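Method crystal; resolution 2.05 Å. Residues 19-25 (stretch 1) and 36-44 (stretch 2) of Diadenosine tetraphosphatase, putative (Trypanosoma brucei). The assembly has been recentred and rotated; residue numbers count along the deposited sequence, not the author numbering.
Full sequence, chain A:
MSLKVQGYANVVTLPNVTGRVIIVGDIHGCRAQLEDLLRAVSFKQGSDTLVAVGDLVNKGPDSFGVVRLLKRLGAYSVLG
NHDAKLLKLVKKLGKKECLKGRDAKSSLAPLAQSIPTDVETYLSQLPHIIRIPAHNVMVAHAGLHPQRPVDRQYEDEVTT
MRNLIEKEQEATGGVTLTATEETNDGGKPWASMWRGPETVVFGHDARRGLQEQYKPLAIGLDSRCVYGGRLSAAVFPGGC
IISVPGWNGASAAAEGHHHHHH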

# COMPACT_ATOMS: atom_id res chain seq x y z
N GLY A 19 7.75 7.66 16.80
CA GLY A 19 8.51 8.66 16.08
C GLY A 19 7.81 9.01 14.78
O GLY A 19 6.64 8.68 14.58
N ARG A 20 8.53 9.68 13.89
CA ARG A 20 8.00 10.09 12.59
C ARG A 20 7.77 8.87 11.69
O ARG A 20 8.63 7.98 11.60
CB ARG A 20 9.01 11.04 11.97
CG ARG A 20 8.57 11.79 10.74
CD ARG A 20 9.85 12.32 10.09
NE ARG A 20 9.60 13.21 8.97
CZ ARG A 20 10.48 13.44 8.00
NH1 ARG A 20 11.67 12.83 8.01
NH2 ARG A 20 10.17 14.28 7.03
N VAL A 21 6.62 8.82 11.03
CA VAL A 21 6.29 7.70 10.15
C VAL A 21 5.99 8.14 8.72
O VAL A 21 5.21 9.06 8.49
CB VAL A 21 5.08 6.91 10.70
CG1 VAL A 21 4.70 5.77 9.73
CG2 VAL A 21 5.43 6.33 12.07
N ILE A 22 6.60 7.46 7.76
CA ILE A 22 6.44 7.77 6.35
C ILE A 22 5.77 6.60 5.63
O ILE A 22 6.29 5.49 5.61
CB ILE A 22 7.81 8.11 5.72
CG1 ILE A 22 8.38 9.36 6.40
CG2 ILE A 22 7.67 8.35 4.23
CD1 ILE A 22 9.79 9.66 6.03
N ILE A 23 4.61 6.86 5.05
CA ILE A 23 3.84 5.84 4.34
C ILE A 23 3.81 6.19 2.85
O ILE A 23 3.36 7.28 2.46
CB ILE A 23 2.40 5.77 4.91
CG1 ILE A 23 2.48 5.56 6.43
CG2 ILE A 23 1.63 4.63 4.25
CD1 ILE A 23 1.15 5.65 7.14
N VAL A 24 4.29 5.27 2.03
CA VAL A 24 4.38 5.49 0.58
C VAL A 24 3.42 4.68 -0.29
O VAL A 24 3.08 3.54 0.03
CB VAL A 24 5.85 5.27 0.10
CG1 VAL A 24 6.38 3.95 0.61
CG2 VAL A 24 5.94 5.33 -1.42
N GLY A 25 2.97 5.31 -1.38
CA GLY A 25 2.03 4.68 -2.30
C GLY A 25 2.64 3.61 -3.19
O GLY A 25 3.82 3.26 -3.03
N ASP A 36 14.19 9.23 -4.80
CA ASP A 36 13.91 10.66 -4.87
C ASP A 36 12.92 11.05 -3.78
O ASP A 36 13.05 12.11 -3.16
CB ASP A 36 13.32 11.04 -6.23
CG ASP A 36 14.10 10.46 -7.39
OD1 ASP A 36 15.35 10.46 -7.33
OD2 ASP A 36 13.46 10.01 -8.37
N LEU A 37 11.94 10.19 -3.53
CA LEU A 37 10.94 10.48 -2.50
C LEU A 37 11.59 10.50 -1.12
O LEU A 37 11.25 11.34 -0.28
CB LEU A 37 9.81 9.45 -2.54
CG LEU A 37 8.69 9.67 -1.51
CD1 LEU A 37 8.11 11.06 -1.66
CD2 LEU A 37 7.61 8.62 -1.69
N LEU A 38 12.51 9.57 -0.87
CA LEU A 38 13.18 9.51 0.42
C LEU A 38 13.99 10.79 0.67
O LEU A 38 14.01 11.31 1.79
CB LEU A 38 14.07 8.27 0.50
CG LEU A 38 13.28 6.96 0.51
CD1 LEU A 38 14.24 5.78 0.56
CD2 LEU A 38 12.33 6.91 1.70
N ARG A 39 14.64 11.29 -0.38
CA ARG A 39 15.39 12.53 -0.27
C ARG A 39 14.39 13.67 -0.10
O ARG A 39 14.66 14.64 0.62
CB ARG A 39 16.24 12.80 -1.52
CG ARG A 39 17.51 11.97 -1.63
CD ARG A 39 18.40 12.47 -2.76
NE ARG A 39 17.83 12.19 -4.07
CZ ARG A 39 17.88 11.01 -4.67
NH1 ARG A 39 18.47 9.98 -4.08
NH2 ARG A 39 17.34 10.86 -5.86
N ALA A 40 13.24 13.54 -0.75
CA ALA A 40 12.20 14.55 -0.69
C ALA A 40 11.55 14.71 0.69
O ALA A 40 10.88 15.71 0.95
CB ALA A 40 11.13 14.26 -1.74
N VAL A 41 11.72 13.72 1.57
CA VAL A 41 11.14 13.82 2.91
C VAL A 41 12.24 13.88 3.96
O VAL A 41 11.96 13.98 5.16
CB VAL A 41 10.22 12.61 3.24
CG1 VAL A 41 9.18 12.42 2.15
CG2 VAL A 41 11.05 11.35 3.44
N SER A 42 13.49 13.82 3.51
CA SER A 42 14.64 13.87 4.40
C SER A 42 14.62 12.67 5.34
O SER A 42 14.73 12.82 6.56
CB SER A 42 14.65 15.17 5.21
OG SER A 42 14.67 16.30 4.35
N PHE A 43 14.47 11.49 4.76
CA PHE A 43 14.42 10.23 5.50
C PHE A 43 15.69 10.04 6.33
O PHE A 43 16.80 10.12 5.81
CB PHE A 43 14.26 9.07 4.53
CG PHE A 43 14.15 7.73 5.20
CD1 PHE A 43 13.00 7.37 5.89
CD2 PHE A 43 15.21 6.83 5.15
CE1 PHE A 43 12.91 6.14 6.52
CE2 PHE A 43 15.13 5.60 5.79
CZ PHE A 43 13.98 5.25 6.47
N LYS A 44 15.51 9.77 7.62
CA LYS A 44 16.65 9.57 8.52
C LYS A 44 16.64 8.16 9.09
O LYS A 44 16.00 7.90 10.11
CB LYS A 44 16.59 10.58 9.68
CG LYS A 44 16.28 12.01 9.25
CD LYS A 44 17.25 12.51 8.20
CE LYS A 44 18.68 12.55 8.71
NZ LYS A 44 19.60 13.11 7.68

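The contact between this strand and the end of this helix is small, 276 Å² counted over both sides, and three residues carry most of it: Ile22, Arg20 and Val41. Its first rule is alternation. From Arg20, just before the strand, through Ile22 and Val24 within it, every second CA-to-CB bond points toward the other stretch, while the side chains of Val21 and Ile23 stay out of reach of it. Every second residue therefore serves this contact. The helix answers with its own period: Leu37 and Val41, four residues and roughly one turn apart, both point toward the strand, whereas Asp36, Arg39 and Ala40 lie out of reach.

Ile22 gives up the most surface and lies between Arg20 and Val24 in the sequence of inward-pointing residues. Its chi1 is m and its chi2 is t, an extended arrangement that carries CD1 across the gap, so that one methyl meets two partners. CD1 lies 3.3 Å from CG2 of Val41, a tight apolar contact, and 3.9 Å from CD1 of Phe43, where it approaches the edge of the aromatic ring, near the ring plane. The backbones stand well apart here, with the CA atoms of Ile22 and Phe43 8.4 Å from each other, and side chains bridge the space between them.

Val41 is used twice. Its side chain packs on Ile22, while its carbonyl receives the guanidinium of Arg20. The side chain of Arg20 runs out with chi1, chi2 and chi3 all t, and this reach brings NH2 to 2.6 Å from O of Val41, a short hydrogen bond with an N-H...O angle of 153°. NH1 of Arg20 adds a weak bond to the same Val41 O at 3.1 Å, bent to 129°, and another weak one to O of Ser42 at 3.4 Å. Both carbonyl oxygens lie at the edge of the guanidinium, near its plane, where its N-H groups point. NH1 also has a hydrogen-bonding partner elsewhere in the structure.

The target lies where the helix gives way to a turn. Ser42 leaves helical geometry with positive phi (62°), and the chain closes in a Schellman motif: N of Phe43 bonds to O of Leu38 at 3.0 Å, and N of Ser42 makes a weak bond to O of Arg39 at 3.2 Å. Near a helix C-terminus, carbonyls lack the following turn of amides that would otherwise engage them, so they are open to side-chain donors. The same turn delivers Phe43 to Ile22, although its CA-to-CB bond points sideways.

Farther along, Val24 and Leu37 make a simpler contact, with CG2 of Val24 3.7 Å from CD2 of Leu37 and the CA atoms of these two residues 8.8 Å apart. The resulting pattern is legible: apolar side chains on alternate strand positions meet a helix face spaced by one turn, and a long cationic side chain just before the strand bonds to the backbone oxygens of Val41 and Ser42.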